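Local coordinates for protein ribose-phosphate pyrophosphokinase (PDB 7PN0) that catalyses the transfer of diphosphate from ATP to ribose 5-phosphate, making the phosphoribosyl diphosphate used in nucleotide synthesis, at residues A163-P168 with L183-A188; V41-S46 with V73-G78; A245-V250 with A268-C273; A118-V123 with F137-D142. All coordinates share one frame; numbering follows the deposited sequence.

Interactions 2 and 4 belong to the N-terminal half of the chain and touch each other: Lys77 NZ reaches Asp121 OD1 at 3.0 Å in a salt bridge, and Val73 packs on the Gly119-Ala120 link. Interactions 1 and 3 share the mixed sheet of the C-terminal half, their centres about 20 Å apart. Interaction 3 lies nearest the middle of the chain, its centre about 24 Å from that of interaction 4, while interaction 1 sits about 47 Å from interaction 2 between centres. All four lie beyond the ADP pocket (Ser92, Tyr93, Arg95, Ser96, Lys98, Asp100, His129): an ADP is about 9 Å from the Val250 side chain, and an ADP about 11 Å from that of Val41.

Interaction 1: residues A163-P168 with L183-A188; sequences AVVVAP and LGLPLA
Val165 is held through both its N-H and its C=O by the 183-188 segment: its N donates to Pro186 O at 3.1 Å, and its O takes the N-H of Ala188 at 2.7 Å, nearly along the C=O axis. Ala167 N then donates to Ala188 O, completing the parallel pairing that closes the beta-alpha-beta unit of strand 163-167, helix 173-183 and strand 187-194. Between these bonds the Leu187 CA-H leans on Val165 O, and the Val166 CA-H on Ala188 O. Strand 163-167 is an inner strand of the mixed sheet; its other edge pairs with strand 213-218 through Val164 and Val166.

The side chains sort by sheet face. Val165 and Leu187 share the face covered by helix 173-183, where both rest on Ala176, and Val165 CG1 lies 4.0 Å from Leu187 CD1. Val166 and Ala188 share the other face. Leu185, in the loop entering the strand, crosses Val165 at about a right angle; its CD2 is 3.8 Å from Ala163 CB and also touches Val165 CG2. An alanine in place of Leu185 would probably open a gap beside Ala163 and Val165 where this branched end now fills in. With Val164 CG2 anti to the backbone N, that methyl reaches over the strand gap to Pro186 O at 3.5 Å and to Ala188 CB at 3.9 Å.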
loop_
_atom_site.group_PDB
_atom_site.type_symbol
_atom_site.label_atom_id
_atom_site.label_comp_id
_atom_site.label_asym_id
_atom_site.label_seq_id
_atom_site.Cartn_x
_atom_site.Cartn_y
_atom_site.Cartn_z
ATOM N N ALA A 163 -1.448 18.409 51.751
ATOM C CA ALA A 163 -1.235 17.360 50.725
ATOM C C ALA A 163 0.089 17.605 49.993
ATOM O O ALA A 163 0.529 18.781 49.881
ATOM C CB ALA A 163 -2.396 17.343 49.768
ATOM N N VAL A 164 0.684 16.525 49.487
ATOM C CA VAL A 164 1.870 16.594 48.593
ATOM C C VAL A 164 1.723 15.504 47.524
ATOM O O VAL A 164 1.282 14.406 47.839
ATOM C CB VAL A 164 3.149 16.413 49.426
ATOM C CG1 VAL A 164 3.133 15.105 50.182
ATOM C CG2 VAL A 164 4.410 16.549 48.584
ATOM N N VAL A 165 2.084 15.808 46.292
ATOM C CA VAL A 165 2.132 14.794 45.213
ATOM C C VAL A 165 3.530 14.147 45.229
ATOM O O VAL A 165 4.544 14.870 45.220
ATOM C CB VAL A 165 1.757 15.426 43.854
ATOM C CG1 VAL A 165 1.799 14.409 42.726
ATOM C CG2 VAL A 165 0.389 16.084 43.911
ATOM N N VAL A 166 3.600 12.826 45.233
ATOM C CA VAL A 166 4.887 12.102 45.316
ATOM C C VAL A 166 5.047 11.283 44.040
ATOM O O VAL A 166 4.134 10.491 43.738
ATOM C CB VAL A 166 4.930 11.196 46.553
ATOM C CG1 VAL A 166 6.252 10.451 46.635
ATOM C CG2 VAL A 166 4.626 11.987 47.821
ATOM N N ALA A 167 6.182 11.426 43.364
ATOM C CA ALA A 167 6.616 10.454 42.334
ATOM C C ALA A 167 7.507 9.407 42.988
ATOM O O ALA A 167 8.494 9.768 43.621
ATOM C CB ALA A 167 7.341 11.166 41.236
ATOM N N PRO A 168 7.171 8.107 42.908
ATOM C CA PRO A 168 8.051 7.048 43.400
ATOM C C PRO A 168 9.021 6.427 42.379
ATOM O O PRO A 168 9.576 5.396 42.662
ATOM C CB PRO A 168 7.008 6.000 43.797
ATOM C CG PRO A 168 6.008 6.087 42.677
ATOM C CD PRO A 168 5.890 7.571 42.418
ATOM N N LEU A 183 -3.474 20.980 41.341
ATOM C CA LEU A 183 -3.968 21.053 42.748
ATOM C C LEU A 183 -3.231 22.103 43.597
ATOM O O LEU A 183 -3.591 22.214 44.773
ATOM C CB LEU A 183 -3.792 19.681 43.385
ATOM C CG LEU A 183 -4.570 18.565 42.709
ATOM C CD1 LEU A 183 -4.489 17.293 43.522
ATOM C CD2 LEU A 183 -6.027 18.978 42.520
ATOM N N GLY A 184 -2.208 22.783 43.057
ATOM C CA GLY A 184 -1.427 23.814 43.769
ATOM C C GLY A 184 -0.666 23.208 44.918
ATOM O O GLY A 184 -0.633 23.802 45.977
ATOM N N LEU A 185 -0.064 22.054 44.705
ATOM C CA LEU A 185 0.588 21.248 45.754
ATOM C C LEU A 185 2.078 21.196 45.450
ATOM O O LEU A 185 2.499 21.285 44.285
ATOM C CB LEU A 185 0.007 19.834 45.729
ATOM C CG LEU A 185 -1.084 19.446 46.732
ATOM C CD1 LEU A 185 -1.862 20.618 47.293
ATOM C CD2 LEU A 185 -2.013 18.413 46.123
ATOM N N PRO A 186 2.897 20.991 46.500
ATOM C CA PRO A 186 4.303 20.690 46.327
ATOM C C PRO A 186 4.441 19.300 45.699
ATOM O O PRO A 186 3.533 18.501 45.816
ATOM C CB PRO A 186 4.879 20.713 47.757
ATOM C CG PRO A 186 3.685 20.425 48.657
ATOM C CD PRO A 186 2.486 20.993 47.917
ATOM N N LEU A 187 5.577 19.065 45.050
ATOM C CA LEU A 187 5.939 17.783 44.397
ATOM C C LEU A 187 7.120 17.199 45.149
ATOM O O LEU A 187 8.053 17.945 45.408
ATOM C CB LEU A 187 6.264 18.039 42.926
ATOM C CG LEU A 187 6.606 16.819 42.083
ATOM C CD1 LEU A 187 5.449 15.847 42.013
ATOM C CD2 LEU A 187 7.025 17.244 40.681
ATOM N N ALA A 188 7.046 15.941 45.561
ATOM C CA ALA A 188 8.159 15.258 46.247
ATOM C C ALA A 188 8.553 14.056 45.405
ATOM O O ALA A 188 7.742 13.640 44.566
ATOM C CB ALA A 188 7.756 14.855 47.638
#

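Interaction 2: residues V41-S46 with V73-G78; sequences VRYEES and VDAAKG. With SO4 (sulfate ion), chain E.
Strand 41-43, which carries Val41 and Tyr43, runs over the last turns of helix 62-78 at an angle of 39°, the two axes 8.8 Å apart at their closest, and no hydrogen bond joins the two segments. The strand is half of a two-stranded antiparallel hairpin, and the contact lays that hairpin against a helix of the N-terminal domain.

Val41 and Tyr43 both direct their side chains at the helix. The Tyr43 ring does most of the touching: CE2 lies 3.9 Å from Ala75 CB, which meets the ring at its edge, and 3.6 Å from Ala76 N. Tyr43 OH, at the tip of the ring, lies 3.8 Å from Ala76 CB and hydrogen-bonds Met72 O one turn back along the helix. CG anti to the carbonyl carbon (chi1 -64°) turns the ring to the helix so that its CE2 side and OH meet these alanines, and Phe6 meets it edge-to-face. Val41 CG2 adds a second touch on Ala75 CB, at 4.0 Å.

On the side of the strand away from the helix, where Ile104 of the third subunit packs, Arg42 NE donates to Glu44 OE1 at 3.2 Å. Tyr43 O bonds Arg103 and Asp74 OD2 bonds Ser105 OG, both of that subunit, placing the contact at an interface. Ser46 OG binds O1 of a sulfate, probably from the crystallisation liquor, at 2.7 Å.

Across the segments this is a small apolar contact, alanines letting an aromatic ring approach the helix backbone, with the one buried hydroxyl satisfied by Met72 O.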
loop_
_atom_site.group_PDB
_atom_site.type_symbol
_atom_site.label_atom_id
_atom_site.label_comp_id
_atom_site.label_asym_id
_atom_site.label_seq_id
_atom_site.Cartn_x
_atom_site.Cartn_y
_atom_site.Cartn_z
ATOM N N VAL A 41 -18.680 -12.201 14.231
ATOM C CA VAL A 41 -19.340 -10.906 14.543
ATOM C C VAL A 41 -20.423 -10.664 13.492
ATOM O O VAL A 41 -20.279 -11.125 12.338
ATOM C CB VAL A 41 -18.345 -9.736 14.614
ATOM C CG1 VAL A 41 -17.255 -10.010 15.659
ATOM C CG2 VAL A 41 -17.781 -9.413 13.262
ATOM N N ARG A 42 -21.472 -9.939 13.859
ATOM C CA ARG A 42 -22.543 -9.572 12.916
ATOM C C ARG A 42 -23.251 -8.310 13.415
ATOM O O ARG A 42 -23.704 -8.291 14.534
ATOM C CB ARG A 42 -23.505 -10.763 12.749
ATOM C CG ARG A 42 -24.547 -10.561 11.643
ATOM C CD ARG A 42 -25.577 -11.693 11.532
ATOM N NE ARG A 42 -26.328 -11.858 12.783
ATOM C CZ ARG A 42 -26.493 -12.994 13.476
ATOM N NH1 ARG A 42 -27.190 -12.972 14.596
ATOM N NH2 ARG A 42 -25.980 -14.148 13.070
ATOM N N TYR A 43 -23.414 -7.315 12.546
ATOM C CA TYR A 43 -24.243 -6.120 12.830
ATOM C C TYR A 43 -25.675 -6.456 12.422
ATOM O O TYR A 43 -25.922 -6.920 11.295
ATOM C CB TYR A 43 -23.745 -4.879 12.100
ATOM C CG TYR A 43 -22.373 -4.428 12.536
ATOM C CD1 TYR A 43 -22.191 -3.701 13.703
ATOM C CD2 TYR A 43 -21.243 -4.759 11.789
ATOM C CE1 TYR A 43 -20.935 -3.274 14.099
ATOM C CE2 TYR A 43 -19.977 -4.323 12.162
ATOM C CZ TYR A 43 -19.819 -3.629 13.352
ATOM O OH TYR A 43 -18.596 -3.181 13.759
ATOM N N GLU A 44 -26.582 -6.290 13.357
ATOM C CA GLU A 44 -27.983 -6.757 13.188
ATOM C C GLU A 44 -28.739 -5.820 12.259
ATOM O O GLU A 44 -29.728 -6.305 11.618
ATOM C CB GLU A 44 -28.651 -6.867 14.556
ATOM C CG GLU A 44 -27.938 -7.895 15.425
ATOM C CD GLU A 44 -27.809 -9.298 14.846
ATOM O OE1 GLU A 44 -28.308 -9.571 13.706
ATOM O OE2 GLU A 44 -27.254 -10.147 15.558
ATOM N N GLU A 45 -28.310 -4.563 12.167
ATOM C CA GLU A 45 -28.975 -3.566 11.287
ATOM C C GLU A 45 -27.951 -2.832 10.423
ATOM O O GLU A 45 -26.748 -2.897 10.702
ATOM C CB GLU A 45 -29.790 -2.577 12.112
ATOM C CG GLU A 45 -30.960 -3.219 12.891
ATOM C CD GLU A 45 -32.109 -3.874 12.122
ATOM O OE1 GLU A 45 -32.832 -4.696 12.756
ATOM O OE2 GLU A 45 -32.300 -3.596 10.900
ATOM N N SER A 46 -28.444 -2.149 9.394
ATOM C CA SER A 46 -27.575 -1.412 8.431
ATOM C C SER A 46 -26.780 -0.358 9.188
ATOM O O SER A 46 -27.329 0.253 10.080
ATOM C CB SER A 46 -28.385 -0.817 7.326
ATOM O OG SER A 46 -27.554 -0.072 6.494
ATOM N N VAL A 73 -14.292 -3.969 13.041
ATOM C CA VAL A 73 -13.810 -2.893 12.143
ATOM C C VAL A 73 -13.911 -3.378 10.701
ATOM O O VAL A 73 -14.519 -2.645 9.812
ATOM C CB VAL A 73 -12.371 -2.513 12.523
ATOM C CG1 VAL A 73 -11.705 -1.784 11.380
ATOM C CG2 VAL A 73 -12.364 -1.711 13.802
ATOM N N ASP A 74 -13.397 -4.576 10.459
ATOM C CA ASP A 74 -13.470 -5.227 9.122
ATOM C C ASP A 74 -14.919 -5.302 8.588
ATOM O O ASP A 74 -15.191 -4.927 7.414
ATOM C CB ASP A 74 -12.794 -6.582 9.157
ATOM C CG ASP A 74 -12.846 -7.252 7.810
ATOM O OD1 ASP A 74 -12.250 -6.690 6.822
ATOM O OD2 ASP A 74 -13.501 -8.288 7.752
ATOM N N ALA A 75 -15.805 -5.848 9.408
ATOM C CA ALA A 75 -17.220 -6.099 9.076
ATOM C C ALA A 75 -17.902 -4.748 8.843
ATOM O O ALA A 75 -18.713 -4.651 7.896
ATOM C CB ALA A 75 -17.851 -6.891 10.188
ATOM N N ALA A 76 -17.554 -3.710 9.618
ATOM C CA ALA A 76 -18.140 -2.358 9.460
ATOM C C ALA A 76 -17.749 -1.816 8.099
ATOM O O ALA A 76 -18.669 -1.279 7.412
ATOM C CB ALA A 76 -17.726 -1.407 10.556
ATOM N N LYS A 77 -16.476 -1.927 7.697
ATOM C CA LYS A 77 -16.063 -1.433 6.353
ATOM C C LYS A 77 -16.779 -2.268 5.287
ATOM O O LYS A 77 -17.249 -1.670 4.283
ATOM C CB LYS A 77 -14.532 -1.411 6.228
ATOM C CG LYS A 77 -13.910 -0.223 6.927
ATOM C CD LYS A 77 -14.375 1.063 6.273
ATOM C CE LYS A 77 -13.567 2.255 6.675
ATOM N NZ LYS A 77 -12.173 2.150 6.173
ATOM N N GLY A 78 -16.869 -3.583 5.498
ATOM C CA GLY A 78 -17.498 -4.538 4.560
ATOM C C GLY A 78 -18.999 -4.271 4.401
ATOM O O GLY A 78 -19.583 -4.641 3.346
HETATM S S SO4 E . -27.254 -2.857 4.216
HETATM O O1 SO4 E . -27.083 -1.474 4.292
HETATM O O2 SO4 E . -28.514 -3.236 4.809
HETATM O O3 SO4 E . -27.270 -3.287 2.849
HETATM O O4 SO4 E . -26.197 -3.527 4.949
#

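Interaction 3: residues A245-V250 with A268-C273; sequences AATHGV and AATDTC
Thr270 makes two bonds to Thr247 O: its OG1 donates at 2.6 Å and its N at 2.9 Å, from opposite faces of the carbonyl plane. The same OG1 accepts the N-H of Thr272, an ST turn that bends the chain just after strand 266-270. Where the strands are still regular, Ala246 N donates to Ala268 O at 3.0 Å; Ala245 and Ala268 are a parallel pair in the mixed sheet of the phosphoribosyl synthetase-associated domain, which is PRTase-like, and the chain then turns a corner at Thr247. A sulfate lies about 4 Å from the Thr247 side chain.

His248 and Thr272 supply the bond between two side chains: ND1 and OG1 are 2.8 Å apart, with the hydroxyl at the edge of the ring, and NE2 is taken by Thr127 O. Thr247 CG2 lies against one face of the imidazole.

A water ties the two loops together, accepting from Gly249 N and Cys273 N, each 2.9 Å away, and donating to Thr270 O at 2.7 Å. It also hydrogen-bonds Thr272 OG1, which connects it to the His248-Thr272 pair.

Apolar touches are few. Ala269 CB lies 3.7 Å from Gly249 CA, where a side chain on the glycine would clash, and Val250 CG2 meets Cys273 SG.

Thus Thr247 O takes two donors from Thr270, the imidazole is held at both nitrogens, by Thr272 and Thr127, and beyond the corner backbone groups of the two segments are joined through threonine hydroxyls and a water. Such bonding would be expected to fix the loops beyond the strand ends, near the centre of the chain.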
loop_
_atom_site.group_PDB
_atom_site.type_symbol
_atom_site.label_atom_id
_atom_site.label_comp_id
_atom_site.label_asym_id
_atom_site.label_seq_id
_atom_site.Cartn_x
_atom_site.Cartn_y
_atom_site.Cartn_z
ATOM N N ALA A 245 -4.225 7.179 42.565
ATOM C CA ALA A 245 -5.139 7.195 41.417
ATOM C C ALA A 245 -4.375 6.783 40.169
ATOM O O ALA A 245 -3.134 6.914 40.133
ATOM C CB ALA A 245 -5.776 8.548 41.292
ATOM N N ALA A 246 -5.104 6.287 39.189
ATOM C CA ALA A 246 -4.556 5.930 37.868
ATOM C C ALA A 246 -5.664 6.123 36.855
ATOM O O ALA A 246 -6.858 6.138 37.275
ATOM C CB ALA A 246 -4.047 4.502 37.853
ATOM N N THR A 247 -5.315 6.176 35.576
ATOM C CA THR A 247 -6.354 6.123 34.519
ATOM C C THR A 247 -6.947 4.717 34.442
ATOM O O THR A 247 -8.203 4.558 34.559
ATOM C CB THR A 247 -5.839 6.600 33.162
ATOM O OG1 THR A 247 -5.364 7.951 33.305
ATOM C CG2 THR A 247 -6.957 6.503 32.164
ATOM N N HIS A 248 -6.092 3.723 34.235
ATOM C CA HIS A 248 -6.510 2.351 33.882
ATOM C C HIS A 248 -6.407 1.461 35.118
ATOM O O HIS A 248 -5.261 1.197 35.596
ATOM C CB HIS A 248 -5.662 1.824 32.725
ATOM C CG HIS A 248 -5.567 2.773 31.572
ATOM N ND1 HIS A 248 -6.672 3.121 30.822
ATOM C CD2 HIS A 248 -4.499 3.366 30.991
ATOM C CE1 HIS A 248 -6.298 3.938 29.855
ATOM N NE2 HIS A 248 -4.975 4.130 29.940
ATOM N N GLY A 249 -7.564 1.030 35.597
ATOM C CA GLY A 249 -7.706 0.124 36.742
ATOM C C GLY A 249 -7.791 -1.272 36.212
ATOM O O GLY A 249 -8.916 -1.800 36.035
ATOM N N VAL A 250 -6.626 -1.834 35.896
ATOM C CA VAL A 250 -6.565 -3.144 35.217
ATOM C C VAL A 250 -6.758 -4.251 36.287
ATOM O O VAL A 250 -7.605 -5.145 36.077
ATOM C CB VAL A 250 -5.266 -3.268 34.411
ATOM C CG1 VAL A 250 -5.277 -4.558 33.626
ATOM C CG2 VAL A 250 -5.021 -2.053 33.518
ATOM N N ALA A 268 -8.345 5.084 43.267
ATOM C CA ALA A 268 -9.322 5.534 42.261
ATOM C C ALA A 268 -8.736 5.258 40.878
ATOM O O ALA A 268 -7.527 5.487 40.682
ATOM C CB ALA A 268 -9.630 6.993 42.448
ATOM N N ALA A 269 -9.594 4.848 39.953
ATOM C CA ALA A 269 -9.234 4.639 38.538
ATOM C C ALA A 269 -10.472 4.928 37.717
ATOM O O ALA A 269 -11.583 4.944 38.291
ATOM C CB ALA A 269 -8.715 3.260 38.353
ATOM N N THR A 270 -10.308 5.198 36.423
ATOM C CA THR A 270 -11.469 5.423 35.550
ATOM C C THR A 270 -12.101 4.058 35.224
ATOM O O THR A 270 -11.602 2.965 35.680
ATOM C CB THR A 270 -11.070 6.197 34.282
ATOM O OG1 THR A 270 -10.447 5.225 33.431
ATOM C CG2 THR A 270 -10.222 7.412 34.567
ATOM N N ASP A 271 -13.107 4.101 34.366
ATOM C CA ASP A 271 -13.821 2.898 33.904
ATOM C C ASP A 271 -13.369 2.585 32.474
ATOM O O ASP A 271 -14.115 1.924 31.759
ATOM C CB ASP A 271 -15.338 3.043 34.067
ATOM C CG ASP A 271 -15.976 4.315 33.524
ATOM O OD1 ASP A 271 -15.254 5.173 32.979
ATOM O OD2 ASP A 271 -17.219 4.441 33.655
ATOM N N THR A 272 -12.178 3.010 32.048
ATOM C CA THR A 272 -11.641 2.531 30.730
ATOM C C THR A 272 -11.650 0.992 30.714
ATOM O O THR A 272 -11.860 0.369 29.636
ATOM C CB THR A 272 -10.218 3.040 30.438
ATOM O OG1 THR A 272 -9.370 2.690 31.519
ATOM C CG2 THR A 272 -10.106 4.522 30.190
ATOM N N CYS A 273 -11.387 0.390 31.872
ATOM C CA CYS A 273 -11.512 -1.052 32.152
ATOM C C CYS A 273 -12.667 -1.231 33.120
ATOM O O CYS A 273 -12.886 -0.373 33.976
ATOM C CB CYS A 273 -10.256 -1.601 32.814
ATOM S SG CYS A 273 -8.777 -1.263 31.819
HETATM O O HOH W 1 -9.943 1.666 34.059
HETATM O O HOH W 2 -11.358 -0.474 36.489
#

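Interaction 4: residues A118-V123 with F137-D142; sequences AGADRV and FKIPVD
Arg122 turns its CG beside the backbone N (chi1 -42°) and bends at chi3 (57°), which folds the guanidinium across the Pro140 ring and brings NH1 to Asp142. Asp142 has CG anti to its own carbonyl carbon, and its OD2 meets NH1 at 2.8 Å on the syn side in a salt bridge, in the guanidinium plane but 31° out of the carboxylate plane. Pro140 CB lies over a face of the guanidinium, 3.7 Å from Arg122 NH2. A water bridges the pair, accepting from Arg122 NE and donating to both Asp142 OD2 and Val123 O.

Backbone bonds pair Val123 with Val141 in parallel: Val123 N donates to Pro140 O at 3.0 Å, and Asp142 N to Val123 O at 2.9 Å. This places 141-144 at the edge of the five-stranded parallel sheet of the N-terminal domain, beside 122-126. On the face that carries Val123 and Val141, Val123 CB lies 4.0 Å from Val141 CG2, and Val123 CG2 touches Phe137 CE2 at 3.7 Å and Ile139 CD1 at 3.8 Å. Ile139 also reaches Ala120 CB.

The same ion pair has further partners at a subunit boundary: Arg122 NH1 also bonds Ser80 of the fifth subunit, and Asp142 OD1 forms a salt bridge with Arg48 of that subunit. An alanine in place of Arg122 would probably uncover Pro140, leave Asp142 to rely on Arg48 of the fifth subunit for its salt bridge, and leave Ser80 of that subunit without this partner. The chemistry thus links the edge strand to the assembly, with a charged pair whose positive and negative ends both reach a neighbouring subunit.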
loop_
_atom_site.group_PDB
_atom_site.type_symbol
_atom_site.label_atom_id
_atom_site.label_comp_id
_atom_site.label_asym_id
_atom_site.label_seq_id
_atom_site.Cartn_x
_atom_site.Cartn_y
_atom_site.Cartn_z
ATOM N N ALA A 118 -7.285 -3.880 9.057
ATOM C CA ALA A 118 -8.700 -4.280 9.295
ATOM C C ALA A 118 -9.660 -3.216 8.737
ATOM O O ALA A 118 -10.806 -3.568 8.430
ATOM C CB ALA A 118 -8.899 -4.543 10.742
ATOM N N GLY A 119 -9.204 -1.970 8.636
ATOM C CA GLY A 119 -9.946 -0.869 8.011
ATOM C C GLY A 119 -10.263 0.290 8.948
ATOM O O GLY A 119 -11.099 1.137 8.545
ATOM N N ALA A 120 -9.611 0.407 10.112
ATOM C CA ALA A 120 -9.821 1.553 11.024
ATOM C C ALA A 120 -9.406 2.837 10.316
ATOM O O ALA A 120 -8.321 2.913 9.780
ATOM C CB ALA A 120 -9.064 1.375 12.304
ATOM N N ASP A 121 -10.203 3.877 10.435
ATOM C CA ASP A 121 -9.872 5.191 9.833
ATOM C C ASP A 121 -9.238 6.089 10.883
ATOM O O ASP A 121 -8.594 7.069 10.507
ATOM C CB ASP A 121 -11.118 5.822 9.232
ATOM C CG ASP A 121 -11.694 5.013 8.101
ATOM O OD1 ASP A 121 -10.888 4.698 7.150
ATOM O OD2 ASP A 121 -12.951 4.839 8.085
ATOM N N ARG A 122 -9.447 5.779 12.154
ATOM C CA ARG A 122 -9.129 6.690 13.262
ATOM C C ARG A 122 -9.103 5.870 14.530
ATOM O O ARG A 122 -9.735 4.807 14.602
ATOM C CB ARG A 122 -10.165 7.794 13.577
ATOM C CG ARG A 122 -10.814 8.528 12.428
ATOM C CD ARG A 122 -11.816 9.533 12.972
ATOM N NE ARG A 122 -11.161 10.456 13.884
ATOM C CZ ARG A 122 -10.334 11.438 13.502
ATOM N NH1 ARG A 122 -9.778 12.197 14.411
ATOM N NH2 ARG A 122 -10.112 11.705 12.218
ATOM N N VAL A 123 -8.466 6.424 15.549
ATOM C CA VAL A 123 -8.448 5.821 16.902
ATOM C C VAL A 123 -8.808 6.949 17.863
ATOM O O VAL A 123 -8.395 8.083 17.625
ATOM C CB VAL A 123 -7.092 5.185 17.275
ATOM C CG1 VAL A 123 -7.023 4.755 18.709
ATOM C CG2 VAL A 123 -6.792 4.001 16.401
ATOM N N PHE A 137 0.823 4.975 14.794
ATOM C CA PHE A 137 -0.378 5.030 13.935
ATOM C C PHE A 137 -0.126 5.962 12.761
ATOM O O PHE A 137 0.412 7.046 12.928
ATOM C CB PHE A 137 -1.627 5.453 14.712
ATOM C CG PHE A 137 -2.085 4.452 15.727
ATOM C CD1 PHE A 137 -1.584 4.475 17.014
ATOM C CD2 PHE A 137 -2.988 3.463 15.385
ATOM C CE1 PHE A 137 -1.974 3.524 17.944
ATOM C CE2 PHE A 137 -3.371 2.516 16.317
ATOM C CZ PHE A 137 -2.866 2.545 17.588
ATOM N N LYS A 138 -0.535 5.536 11.569
ATOM C CA LYS A 138 -0.580 6.407 10.390
ATOM C C LYS A 138 -1.922 7.138 10.375
ATOM O O LYS A 138 -1.971 8.300 9.975
ATOM C CB LYS A 138 -0.338 5.607 9.108
ATOM C CG LYS A 138 -0.343 6.498 7.864
ATOM C CD LYS A 138 0.768 7.550 7.819
ATOM C CE LYS A 138 1.043 8.098 6.420
ATOM N NZ LYS A 138 1.869 9.333 6.458
ATOM N N ILE A 139 -2.986 6.467 10.780
ATOM C CA ILE A 139 -4.349 7.047 10.880
ATOM C C ILE A 139 -4.385 8.020 12.047
ATOM O O ILE A 139 -3.614 7.869 12.985
ATOM C CB ILE A 139 -5.405 5.958 11.065
ATOM C CG1 ILE A 139 -5.089 5.025 12.254
ATOM C CG2 ILE A 139 -5.590 5.207 9.763
ATOM C CD1 ILE A 139 -6.262 4.087 12.612
ATOM N N PRO A 140 -5.249 9.051 11.978
ATOM C CA PRO A 140 -5.375 10.007 13.073
ATOM C C PRO A 140 -5.705 9.307 14.390
ATOM O O PRO A 140 -6.530 8.343 14.417
ATOM C CB PRO A 140 -6.491 10.952 12.649
ATOM C CG PRO A 140 -6.665 10.749 11.170
ATOM C CD PRO A 140 -6.097 9.390 10.844
ATOM N N VAL A 141 -5.154 9.857 15.482
ATOM C CA VAL A 141 -5.399 9.369 16.856
ATOM C C VAL A 141 -5.820 10.584 17.692
ATOM O O VAL A 141 -5.173 11.573 17.635
ATOM C CB VAL A 141 -4.198 8.639 17.470
ATOM C CG1 VAL A 141 -4.448 8.320 18.930
ATOM C CG2 VAL A 141 -3.776 7.388 16.665
ATOM N N ASP A 142 -6.964 10.504 18.323
ATOM C CA ASP A 142 -7.328 11.496 19.361
ATOM C C ASP A 142 -6.997 10.849 20.702
ATOM O O ASP A 142 -7.569 9.820 21.036
ATOM C CB ASP A 142 -8.771 11.967 19.224
ATOM C CG ASP A 142 -8.991 12.832 17.994
ATOM O OD1 ASP A 142 -8.217 13.810 17.789
ATOM O OD2 ASP A 142 -9.852 12.480 17.200
HETATM O O HOH W 3 -10.514 9.964 16.654
#